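Local coordinates for protein 6-aminohexanoate-cyclic-dimer hydrolase (Arthrobacter sp., PDB 3A2Q) that hydrolyses the cyclic dimer of 6-aminohexanoate, a nylon-6 by-product, to the linear dimer, acting as an amidase-family enzyme, at residues 71-76 with 81-86; 93-98 with 328-333; 264-269 with 422-427; 274-279 with 447-452. The protein carries 1 engineered substitution. All coordinates share one frame; numbering follows the deposited sequence.

Contact 1. Residues 71-76 with 81-86; sequences LKDLTV and DINTSS
D73 and L74 carry the contact from the 71-76 side, and both follow directly on K72, the last residue of strand 68-72. K72 itself does not meet 81-86; by similarity it belongs to the charge relay of the amidase family, and its NZ is hydrogen-bonded to S150, S151 and N169. At D73, the centre of an inverse gamma turn, the chain swings toward 81-86, and with CG anti to the backbone N (chi1 -175°) the carboxylate reaches into the bend at N83 to S85. OD2 takes three bonds there. T84 OG1 meets D73 OD2 nearly head-on at 2.6 Å, T84 N gives a 2.9 Å bond to the syn lone pair of D73 OD2, and S85 N comes to D73 OD2 at 3.0 Å from well above the carboxylate plane. The other oxygen, D73 OD1, receives N83 ND2 at 2.9 Å, a donor 40° out of the carboxylate plane, and also a salt bridge from K117. So many donors fix the rotation of this buried carboxylate and probably stabilise its negative charge. Next along the chain, L74 lays its CD1 against S85 OG at 3.8 Å, and its side chain also comes about 4 Å from a bound 6-aminohexanoic acid. The loop after strand 68-72 is thus tied back to the strand's end, with strands 113-118 and 165-170 flanking 71-76 and W134 also bonded to T84 OG1.

Contact 2. Residues 93-98 with 328-333; sequences SGYRAD and GELIGR
A Schellman motif closes helix 308-331, and the last side chains of that helix, L330 and I331, rest on Y95 and S93 in the loop after helix 88-93. G332 is the C-prime residue with positive phi: R333 N bonds back to G328 O at 3.1 Å, and G332 N makes a weak bond to E329 O. On the other side G94, also at positive phi, turns the chain out of helix 88-93, and Y95 then swings its ring toward the helix end. L330 lies across one face of that ring in a CH-pi contact, its CB 4.1 Å from the ring centroid and 16° off the normal. The branches of L330 carry on toward the phenol end, CD1 reaching Y95 CE2 at 3.6 Å and CD2 reaching Y95 OH at 3.5 Å. The opposite face of the ring has the backbone N of A97 above its rim. An alanine in place of Y95 is likely to leave the CB and both methyls of L330 without the surface they lie on, opening a gap between the loop and the helix end. Beside the ring, I331 turns CG2 toward the loop, because CG1 sits between its backbone N and carbonyl carbon (chi1 59°). That methyl approaches Y95 CB obliquely to the ring, while M90 of helix 88-93 touches both Y95 and I331. S93 OG is bonded to M90 O and also accepts from Y95 N, making an ST turn, and it meets I331 CG2 at 3.4 Å.

Contact 3. Residues 264-269 with 422-427; sequences THNPVG and LAFTVP
This is a small, partly buried contact in which one phenylalanine, F424, brings the CZ end of its ring up to the backbone of H265 and N266. It joins the loop after strand 259-262 to the link between helices 416-422 and 427-431. With CG anti to the carbonyl carbon (chi1 -79°), the F424 ring is carried to the 264-269 loop, although its CA-CB bond does not point there. F424 CZ comes to H265 O at 3.5 Å and to N266 CA at 3.9 Å, the CA lying at the ring edge and near its plane. P267 CD approaches obliquely, 4.2 Å from F424 CE1. The N266 amide, inclined 64° to the ring, is occupied within its own loop: OD1 accepts from V268 N in an Asx turn, and ND2 is bonded to F271 and D270. The type I beta turn from N266 to G269 is closed by G269 N to N266 O at 3.0 Å. F424 also touches L386 and P387 of strand 383-387. A serine in place of F424 would probably leave N266 CA and P267 CD without the ring they pack on and open a gap between the two loops. With no hydrogen bond across, the loops meet through van der Waals packing, while N266's polar groups hold the turn F424 abuts.

Contact 4. Residues 274-279 with 447-452; sequences DPECAA and MPIGVQ
I449 has CG1 anti to its carbonyl carbon (chi1 -68°) and an extended outer chain (chi2 -179°), which sends CD1 to E276 and leaves CG2 facing C277. The two methyls thus fork against the first turn of helix 275-290, which packs on the mixed sheet of this alpha/beta fold at strand 448-455. I449 CD1 lies 3.8 Å from E276 CB and equally near E276 O, while CG2 meets C277 CA at 3.9 Å; C277 SG is farther off. Beyond its CB, E276 is busy elsewhere, its carboxylate hydrogen-bonded to S444 and Q392. The helix starts at D274, the N-cap, whose OD2 takes C277 N at 3.0 Å from the anti side, 21° out of the carboxylate plane. A weak bond from E276 N reaches the same oxygen, and Q392 donates to it too. Farther along the helix A280 continues the packing against I449 and V451, and C277 also touches P387 of the adjacent strand 383-387. No direct hydrogen bond joins the two segments. Instead one water bridges them, donating to the carbonyl C277 O at 2.8 Å and to G450 O at 3.0 Å.

Overall arrangement
The contacts form two pairs on opposite sides of the chain's centre. Contacts 1 and 2, with centres 12 Å apart, touch through the backbone: D81 with A97 and N83 with Y95. Contacts 3 and 4, 13 Å apart, cross along the chain and meet where F424 O receives Q452 NE2. Contact 1 closes before the others open; 93-98 pairs forward to 328-333, so contact 2 crosses contacts 3 and 4. Between the pairs the centres stand 30 to 41 Å apart, yet contacts 1 and 4 reach the same mixed sheet, at strands 68-72 and 448-455. Contact 1 contains K72, the probable charge-relay lysine, and comes close to bound 6-aminohexanoic acid; the others lie away from the annotated sites.

Contact 1. Residues 71-76 with 81-86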
loop_
_atom_site.group_PDB
_atom_site.type_symbol
_atom_site.label_atom_id
_atom_site.label_comp_id
_atom_site.label_asym_id
_atom_site.label_seq_id
_atom_site.Cartn_x
_atom_site.Cartn_y
_atom_site.Cartn_z
ATOM N N LEU A 71 -7.878 6.072 -6.658
ATOM C CA LEU A 71 -6.705 5.535 -7.332
ATOM C C LEU A 71 -5.459 6.371 -7.055
ATOM O O LEU A 71 -5.504 7.595 -7.106
ATOM C CB LEU A 71 -6.987 5.517 -8.836
ATOM C CG LEU A 71 -6.080 4.773 -9.809
ATOM C CD1 LEU A 71 -6.255 3.278 -9.606
ATOM C CD2 LEU A 71 -6.451 5.162 -11.237
ATOM N N LYS A 72 -4.346 5.708 -6.767
ATOM C CA LYS A 72 -3.090 6.404 -6.505
ATOM C C LYS A 72 -2.595 6.957 -7.838
ATOM O O LYS A 72 -2.717 6.289 -8.862
ATOM C CB LYS A 72 -2.055 5.430 -5.935
ATOM C CG LYS A 72 -0.724 6.057 -5.537
ATOM C CD LYS A 72 0.225 4.993 -5.014
ATOM C CE LYS A 72 1.500 5.591 -4.436
ATOM N NZ LYS A 72 2.470 4.534 -4.006
ATOM N N ASP A 73 -2.048 8.170 -7.835
ATOM C CA ASP A 73 -1.552 8.752 -9.078
ATOM C C ASP A 73 -0.130 8.283 -9.357
ATOM O O ASP A 73 0.801 9.086 -9.481
ATOM C CB ASP A 73 -1.613 10.285 -9.031
ATOM C CG ASP A 73 -1.214 10.922 -10.354
ATOM O OD1 ASP A 73 -1.578 10.369 -11.413
ATOM O OD2 ASP A 73 -0.546 11.977 -10.339
ATOM N N LEU A 74 0.021 6.965 -9.453
ATOM C CA LEU A 74 1.308 6.337 -9.719
ATOM C C LEU A 74 1.077 4.938 -10.297
ATOM O O LEU A 74 0.163 4.220 -9.867
ATOM C CB LEU A 74 2.117 6.217 -8.424
ATOM C CG LEU A 74 3.575 5.776 -8.556
ATOM C CD1 LEU A 74 4.399 6.882 -9.217
ATOM C CD2 LEU A 74 4.134 5.468 -7.177
ATOM N N THR A 75 1.902 4.570 -11.274
ATOM C CA THR A 75 1.840 3.255 -11.915
ATOM C C THR A 75 0.612 3.035 -12.797
ATOM O O THR A 75 0.713 3.065 -14.026
ATOM C CB THR A 75 1.913 2.121 -10.859
ATOM O OG1 THR A 75 3.027 2.356 -9.988
ATOM C CG2 THR A 75 2.098 0.758 -11.539
ATOM N N VAL A 76 -0.539 2.793 -12.177
ATOM C CA VAL A 76 -1.759 2.569 -12.937
ATOM C C VAL A 76 -2.309 3.929 -13.331
ATOM O O VAL A 76 -2.161 4.892 -12.586
ATOM C CB VAL A 76 -2.824 1.804 -12.108
ATOM C CG1 VAL A 76 -2.283 0.449 -11.694
ATOM C CG2 VAL A 76 -3.217 2.613 -10.888
ATOM N N ASP A 81 -7.274 11.216 -17.965
ATOM C CA ASP A 81 -7.068 11.953 -16.725
ATOM C C ASP A 81 -5.624 12.366 -16.462
ATOM O O ASP A 81 -4.682 11.742 -16.950
ATOM C CB ASP A 81 -7.590 11.141 -15.541
ATOM C CG ASP A 81 -9.045 10.756 -15.702
ATOM O OD1 ASP A 81 -9.845 11.625 -16.102
ATOM O OD2 ASP A 81 -9.393 9.588 -15.422
ATOM N N ILE A 82 -5.470 13.434 -15.686
ATOM C CA ILE A 82 -4.162 13.960 -15.327
ATOM C C ILE A 82 -3.312 12.879 -14.658
ATOM O O ILE A 82 -3.804 12.126 -13.820
ATOM C CB ILE A 82 -4.305 15.155 -14.356
ATOM C CG1 ILE A 82 -4.988 16.326 -15.068
ATOM C CG2 ILE A 82 -2.938 15.581 -13.840
ATOM C CD1 ILE A 82 -4.161 16.919 -16.186
ATOM N N ASN A 83 -2.038 12.814 -15.032
ATOM C CA ASN A 83 -1.110 11.836 -14.467
ATOM C C ASN A 83 0.205 12.545 -14.160
ATOM O O ASN A 83 0.971 12.856 -15.071
ATOM C CB ASN A 83 -0.864 10.707 -15.470
ATOM C CG ASN A 83 0.053 9.630 -14.926
ATOM O OD1 ASN A 83 0.859 9.058 -15.661
ATOM N ND2 ASN A 83 -0.069 9.340 -13.634
ATOM N N THR A 84 0.474 12.792 -12.881
ATOM C CA THR A 84 1.693 13.497 -12.493
ATOM C C THR A 84 2.767 12.645 -11.827
ATOM O O THR A 84 3.962 12.917 -11.980
ATOM C CB THR A 84 1.373 14.660 -11.528
ATOM O OG1 THR A 84 0.920 14.129 -10.276
ATOM C CG2 THR A 84 0.287 15.561 -12.110
ATOM N N SER A 85 2.347 11.617 -11.092
ATOM C CA SER A 85 3.293 10.768 -10.373
ATOM C C SER A 85 4.046 11.678 -9.410
ATOM O O SER A 85 5.150 11.363 -8.963
ATOM C CB SER A 85 4.282 10.108 -11.335
ATOM O OG SER A 85 3.636 9.139 -12.138
ATOM N N SER A 86 3.424 12.813 -9.106
ATOM C CA SER A 86 3.985 13.825 -8.218
ATOM C C SER A 86 5.334 14.372 -8.662
ATOM O O SER A 86 6.193 14.701 -7.840
ATOM C CB SER A 86 4.061 13.302 -6.784
ATOM O OG SER A 86 2.764 13.294 -6.211
#

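Contact 2. Residues 93-98 with 328-333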
loop_
_atom_site.group_PDB
_atom_site.type_symbol
_atom_site.label_atom_id
_atom_site.label_comp_id
_atom_site.label_asym_id
_atom_site.label_seq_id
_atom_site.Cartn_x
_atom_site.Cartn_y
_atom_site.Cartn_z
ATOM N N SER A 93 3.129 20.116 -17.061
ATOM C CA SER A 93 2.877 19.708 -18.440
ATOM C C SER A 93 1.402 19.447 -18.719
ATOM O O SER A 93 0.969 19.479 -19.873
ATOM C CB SER A 93 3.667 18.442 -18.773
ATOM O OG SER A 93 3.036 17.300 -18.220
ATOM N N GLY A 94 0.636 19.176 -17.668
ATOM C CA GLY A 94 -0.779 18.899 -17.844
ATOM C C GLY A 94 -1.015 17.575 -18.550
ATOM O O GLY A 94 -2.109 17.313 -19.048
ATOM N N TYR A 95 0.017 16.738 -18.593
ATOM C CA TYR A 95 -0.072 15.432 -19.240
ATOM C C TYR A 95 -1.272 14.618 -18.762
ATOM O O TYR A 95 -1.615 14.632 -17.580
ATOM C CB TYR A 95 1.212 14.629 -18.990
ATOM C CG TYR A 95 1.126 13.181 -19.428
ATOM C CD1 TYR A 95 1.009 12.844 -20.775
ATOM C CD2 TYR A 95 1.122 12.146 -18.489
ATOM C CE1 TYR A 95 0.886 11.519 -21.179
ATOM C CE2 TYR A 95 0.998 10.813 -18.883
ATOM C CZ TYR A 95 0.879 10.508 -20.230
ATOM O OH TYR A 95 0.732 9.198 -20.633
ATOM N N ARG A 96 -1.906 13.914 -19.693
ATOM C CA ARG A 96 -3.048 13.060 -19.381
ATOM C C ARG A 96 -2.812 11.690 -20.012
ATOM O O ARG A 96 -2.347 11.598 -21.148
ATOM C CB ARG A 96 -4.344 13.669 -19.923
ATOM C CG ARG A 96 -4.808 14.912 -19.175
ATOM C CD ARG A 96 -5.980 15.585 -19.875
ATOM N NE ARG A 96 -6.424 16.781 -19.165
ATOM C CZ ARG A 96 -7.303 16.781 -18.168
ATOM N NH1 ARG A 96 -7.847 15.645 -17.758
ATOM N NH2 ARG A 96 -7.630 17.919 -17.573
ATOM N N ALA A 97 -3.123 10.628 -19.272
ATOM C CA ALA A 97 -2.938 9.266 -19.770
ATOM C C ALA A 97 -3.892 8.983 -20.926
ATOM O O ALA A 97 -4.993 9.533 -20.983
ATOM C CB ALA A 97 -3.165 8.265 -18.647
ATOM N N ASP A 98 -3.477 8.110 -21.838
ATOM C CA ASP A 98 -4.301 7.779 -22.996
ATOM C C ASP A 98 -5.059 6.461 -22.890
ATOM O O ASP A 98 -5.782 6.088 -23.816
ATOM C CB ASP A 98 -3.437 7.755 -24.258
ATOM C CG ASP A 98 -2.247 6.828 -24.126
ATOM O OD1 ASP A 98 -2.449 5.650 -23.766
ATOM O OD2 ASP A 98 -1.110 7.276 -24.381
ATOM N N GLY A 328 9.631 11.652 -19.207
ATOM C CA GLY A 328 10.075 12.674 -20.134
ATOM C C GLY A 328 9.509 12.386 -21.513
ATOM O O GLY A 328 9.013 13.285 -22.195
ATOM N N GLU A 329 9.574 11.122 -21.923
ATOM C CA GLU A 329 9.060 10.722 -23.227
ATOM C C GLU A 329 7.563 10.967 -23.345
ATOM O O GLU A 329 7.068 11.298 -24.420
ATOM C CB GLU A 329 9.347 9.245 -23.492
ATOM C CG GLU A 329 10.818 8.903 -23.605
ATOM C CD GLU A 329 11.036 7.455 -23.998
ATOM O OE1 GLU A 329 10.564 7.062 -25.086
ATOM O OE2 GLU A 329 11.672 6.709 -23.220
ATOM N N LEU A 330 6.846 10.802 -22.240
ATOM C CA LEU A 330 5.401 11.008 -22.236
ATOM C C LEU A 330 5.008 12.418 -22.660
ATOM O O LEU A 330 3.978 12.612 -23.303
ATOM C CB LEU A 330 4.822 10.728 -20.850
ATOM C CG LEU A 330 4.824 9.277 -20.375
ATOM C CD1 LEU A 330 4.221 9.204 -18.985
ATOM C CD2 LEU A 330 4.025 8.420 -21.342
ATOM N N ILE A 331 5.822 13.401 -22.297
ATOM C CA ILE A 331 5.518 14.780 -22.649
ATOM C C ILE A 331 6.291 15.273 -23.868
ATOM O O ILE A 331 5.996 16.341 -24.403
ATOM C CB ILE A 331 5.784 15.721 -21.464
ATOM C CG1 ILE A 331 7.244 15.614 -21.029
ATOM C CG2 ILE A 331 4.850 15.374 -20.319
ATOM C CD1 ILE A 331 7.644 16.640 -19.990
ATOM N N GLY A 332 7.285 14.503 -24.297
ATOM C CA GLY A 332 8.053 14.882 -25.469
ATOM C C GLY A 332 9.362 15.610 -25.236
ATOM O O GLY A 332 9.987 16.070 -26.191
ATOM N N ARG A 333 9.785 15.726 -23.983
ATOM C CA ARG A 333 11.040 16.403 -23.678
ATOM C C ARG A 333 11.711 15.775 -22.470
ATOM O O ARG A 333 11.040 15.338 -21.535
ATOM C CB ARG A 333 10.798 17.890 -23.396
ATOM C CG ARG A 333 10.127 18.166 -22.061
ATOM C CD ARG A 333 9.919 19.655 -21.828
ATOM N NE ARG A 333 9.349 19.922 -20.510
ATOM C CZ ARG A 333 10.002 19.756 -19.364
ATOM N NH1 ARG A 333 11.257 19.328 -19.365
ATOM N NH2 ARG A 333 9.396 20.012 -18.214
#

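Contact 3. Residues 264-269 with 422-427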
loop_
_atom_site.group_PDB
_atom_site.type_symbol
_atom_site.label_atom_id
_atom_site.label_comp_id
_atom_site.label_asym_id
_atom_site.label_seq_id
_atom_site.Cartn_x
_atom_site.Cartn_y
_atom_site.Cartn_z
ATOM N N THR A 264 8.579 -9.672 18.333
ATOM C CA THR A 264 8.372 -8.437 19.079
ATOM C C THR A 264 9.653 -7.687 19.454
ATOM O O THR A 264 9.731 -7.030 20.493
ATOM C CB THR A 264 7.513 -8.682 20.338
ATOM O OG1 THR A 264 8.084 -9.735 21.120
ATOM C CG2 THR A 264 6.092 -9.063 19.931
ATOM N N HIS A 265 10.664 -7.804 18.600
ATOM C CA HIS A 265 11.921 -7.083 18.781
ATOM C C HIS A 265 12.492 -6.923 17.376
ATOM O O HIS A 265 11.994 -7.544 16.435
ATOM C CB HIS A 265 12.903 -7.847 19.692
ATOM C CG HIS A 265 13.549 -9.038 19.052
ATOM N ND1 HIS A 265 12.882 -10.222 18.826
ATOM C CD2 HIS A 265 14.811 -9.224 18.596
ATOM C CE1 HIS A 265 13.704 -11.087 18.260
ATOM N NE2 HIS A 265 14.881 -10.506 18.109
ATOM N N ASN A 266 13.494 -6.066 17.219
ATOM C CA ASN A 266 14.117 -5.873 15.912
ATOM C C ASN A 266 15.267 -6.868 15.806
ATOM O O ASN A 266 16.321 -6.669 16.403
ATOM C CB ASN A 266 14.648 -4.451 15.770
ATOM C CG ASN A 266 15.493 -4.277 14.527
ATOM O OD1 ASN A 266 15.450 -5.104 13.617
ATOM N ND2 ASN A 266 16.257 -3.194 14.475
ATOM N N PRO A 267 15.080 -7.948 15.030
ATOM C CA PRO A 267 16.105 -8.981 14.859
ATOM C C PRO A 267 17.424 -8.523 14.264
ATOM O O PRO A 267 18.435 -9.206 14.409
ATOM C CB PRO A 267 15.409 -10.027 13.991
ATOM C CG PRO A 267 14.425 -9.238 13.213
ATOM C CD PRO A 267 13.897 -8.231 14.196
ATOM N N VAL A 268 17.412 -7.379 13.590
ATOM C CA VAL A 268 18.632 -6.858 12.985
ATOM C C VAL A 268 19.498 -6.230 14.081
ATOM O O VAL A 268 20.730 -6.254 14.007
ATOM C CB VAL A 268 18.302 -5.825 11.873
ATOM C CG1 VAL A 268 19.584 -5.311 11.223
ATOM C CG2 VAL A 268 17.431 -6.489 10.806
ATOM N N GLY A 269 18.842 -5.695 15.107
ATOM C CA GLY A 269 19.557 -5.102 16.225
ATOM C C GLY A 269 20.162 -3.731 15.990
ATOM O O GLY A 269 20.983 -3.274 16.797
ATOM N N LEU A 422 9.868 1.279 7.269
ATOM C CA LEU A 422 9.796 0.135 6.358
ATOM C C LEU A 422 10.624 -1.114 6.671
ATOM O O LEU A 422 10.578 -2.083 5.911
ATOM C CB LEU A 422 10.124 0.614 4.933
ATOM C CG LEU A 422 11.443 1.373 4.715
ATOM C CD1 LEU A 422 12.626 0.429 4.870
ATOM C CD2 LEU A 422 11.463 1.994 3.314
ATOM N N ALA A 423 11.359 -1.116 7.779
ATOM C CA ALA A 423 12.197 -2.270 8.114
ATOM C C ALA A 423 11.448 -3.597 8.256
ATOM O O ALA A 423 11.984 -4.647 7.905
ATOM C CB ALA A 423 13.002 -1.985 9.383
ATOM N N PHE A 424 10.221 -3.559 8.772
ATOM C CA PHE A 424 9.434 -4.784 8.944
ATOM C C PHE A 424 8.502 -5.100 7.763
ATOM O O PHE A 424 7.802 -6.117 7.775
ATOM C CB PHE A 424 8.601 -4.702 10.226
ATOM C CG PHE A 424 9.373 -4.996 11.489
ATOM C CD1 PHE A 424 10.767 -4.955 11.510
ATOM C CD2 PHE A 424 8.697 -5.273 12.673
ATOM C CE1 PHE A 424 11.473 -5.183 12.691
ATOM C CE2 PHE A 424 9.394 -5.503 13.859
ATOM C CZ PHE A 424 10.786 -5.457 13.867
ATOM N N THR A 425 8.483 -4.244 6.743
ATOM C CA THR A 425 7.622 -4.505 5.593
ATOM C C THR A 425 8.409 -4.892 4.342
ATOM O O THR A 425 7.992 -5.764 3.579
ATOM C CB THR A 425 6.729 -3.284 5.247
ATOM O OG1 THR A 425 7.523 -2.092 5.245
ATOM C CG2 THR A 425 5.586 -3.140 6.250
ATOM N N VAL A 426 9.561 -4.262 4.142
ATOM C CA VAL A 426 10.358 -4.527 2.948
ATOM C C VAL A 426 10.825 -5.976 2.725
ATOM O O VAL A 426 10.939 -6.415 1.579
ATOM C CB VAL A 426 11.574 -3.553 2.873
ATOM C CG1 VAL A 426 12.629 -3.935 3.878
ATOM C CG2 VAL A 426 12.138 -3.539 1.468
ATOM N N PRO A 427 11.082 -6.746 3.799
ATOM C CA PRO A 427 11.522 -8.121 3.536
ATOM C C PRO A 427 10.516 -8.923 2.707
ATOM O O PRO A 427 10.895 -9.806 1.943
ATOM C CB PRO A 427 11.689 -8.710 4.938
ATOM C CG PRO A 427 11.951 -7.526 5.797
ATOM C CD PRO A 427 11.005 -6.491 5.247
#

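Contact 4. Residues 274-279 with 447-452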
loop_
_atom_site.group_PDB
_atom_site.type_symbol
_atom_site.label_atom_id
_atom_site.label_comp_id
_atom_site.label_asym_id
_atom_site.label_seq_id
_atom_site.Cartn_x
_atom_site.Cartn_y
_atom_site.Cartn_z
ATOM N N ASP A 274 9.884 0.027 18.819
ATOM C CA ASP A 274 9.047 0.821 19.712
ATOM C C ASP A 274 8.186 -0.114 20.566
ATOM O O ASP A 274 7.485 -0.971 20.036
ATOM C CB ASP A 274 8.132 1.737 18.904
ATOM C CG ASP A 274 7.172 2.515 19.780
ATOM O OD1 ASP A 274 7.608 3.487 20.426
ATOM O OD2 ASP A 274 5.981 2.147 19.838
ATOM N N PRO A 275 8.217 0.057 21.897
ATOM C CA PRO A 275 7.441 -0.773 22.829
ATOM C C PRO A 275 5.945 -0.869 22.537
ATOM O O PRO A 275 5.343 -1.933 22.710
ATOM C CB PRO A 275 7.711 -0.125 24.190
ATOM C CG PRO A 275 9.059 0.527 24.004
ATOM C CD PRO A 275 8.971 1.098 22.619
ATOM N N GLU A 276 5.341 0.236 22.111
ATOM C CA GLU A 276 3.911 0.231 21.828
ATOM C C GLU A 276 3.611 -0.558 20.566
ATOM O O GLU A 276 2.587 -1.223 20.486
ATOM C CB GLU A 276 3.370 1.662 21.719
ATOM C CG GLU A 276 3.652 2.491 22.978
ATOM C CD GLU A 276 2.802 3.741 23.090
ATOM O OE1 GLU A 276 2.399 4.296 22.049
ATOM O OE2 GLU A 276 2.550 4.177 24.236
ATOM N N CYS A 277 4.501 -0.483 19.580
ATOM C CA CYS A 277 4.316 -1.253 18.354
ATOM C C CYS A 277 4.436 -2.738 18.703
ATOM O O CYS A 277 3.643 -3.561 18.248
ATOM C CB CYS A 277 5.380 -0.885 17.319
ATOM S SG CYS A 277 5.128 0.737 16.596
ATOM N N ALA A 278 5.431 -3.071 19.521
ATOM C CA ALA A 278 5.649 -4.453 19.921
ATOM C C ALA A 278 4.466 -4.996 20.721
ATOM O O ALA A 278 4.048 -6.136 20.521
ATOM C CB ALA A 278 6.926 -4.568 20.740
ATOM N N ALA A 279 3.918 -4.173 21.610
ATOM C CA ALA A 279 2.798 -4.596 22.446
ATOM C C ALA A 279 1.532 -4.884 21.640
ATOM O O ALA A 279 0.742 -5.747 22.012
ATOM C CB ALA A 279 2.518 -3.541 23.515
ATOM N N MET A 447 -2.497 7.632 18.115
ATOM C CA MET A 447 -2.151 7.362 16.724
ATOM C C MET A 447 -2.271 5.861 16.426
ATOM O O MET A 447 -1.840 5.029 17.216
ATOM C CB MET A 447 -0.720 7.827 16.432
ATOM C CG MET A 447 -0.489 9.327 16.602
ATOM S SD MET A 447 -1.634 10.306 15.629
ATOM C CE MET A 447 -1.017 10.019 13.975
ATOM N N PRO A 448 -2.864 5.505 15.277
ATOM C CA PRO A 448 -3.019 4.089 14.914
ATOM C C PRO A 448 -1.701 3.323 14.804
ATOM O O PRO A 448 -0.685 3.864 14.361
ATOM C CB PRO A 448 -3.761 4.152 13.579
ATOM C CG PRO A 448 -4.535 5.445 13.671
ATOM C CD PRO A 448 -3.530 6.378 14.297
ATOM N N ILE A 449 -1.734 2.062 15.227
ATOM C CA ILE A 449 -0.580 1.162 15.168
ATOM C C ILE A 449 -1.072 -0.115 14.485
ATOM O O ILE A 449 -1.978 -0.781 14.979
ATOM C CB ILE A 449 -0.046 0.797 16.585
ATOM C CG1 ILE A 449 0.572 2.028 17.246
ATOM C CG2 ILE A 449 0.979 -0.331 16.495
ATOM C CD1 ILE A 449 1.144 1.764 18.640
ATOM N N GLY A 450 -0.481 -0.452 13.344
ATOM C CA GLY A 450 -0.904 -1.655 12.653
ATOM C C GLY A 450 -0.175 -2.916 13.081
ATOM O O GLY A 450 0.960 -2.869 13.562
ATOM N N VAL A 451 -0.854 -4.051 12.936
ATOM C CA VAL A 451 -0.264 -5.348 13.243
ATOM C C VAL A 451 -0.200 -6.074 11.896
ATOM O O VAL A 451 -1.190 -6.118 11.154
ATOM C CB VAL A 451 -1.121 -6.142 14.253
ATOM C CG1 VAL A 451 -0.540 -7.533 14.445
ATOM C CG2 VAL A 451 -1.143 -5.406 15.590
ATOM N N GLN A 452 0.971 -6.615 11.578
ATOM C CA GLN A 452 1.186 -7.284 10.300
ATOM C C GLN A 452 1.147 -8.805 10.403
ATOM O O GLN A 452 1.662 -9.390 11.357
ATOM C CB GLN A 452 2.536 -6.845 9.705
ATOM C CG GLN A 452 2.738 -7.255 8.242
ATOM C CD GLN A 452 4.055 -6.779 7.632
ATOM O OE1 GLN A 452 4.206 -6.770 6.411
ATOM N NE2 GLN A 452 5.012 -6.397 8.478
HETATM O O HOH W 1 2.112 -4.275 15.992
#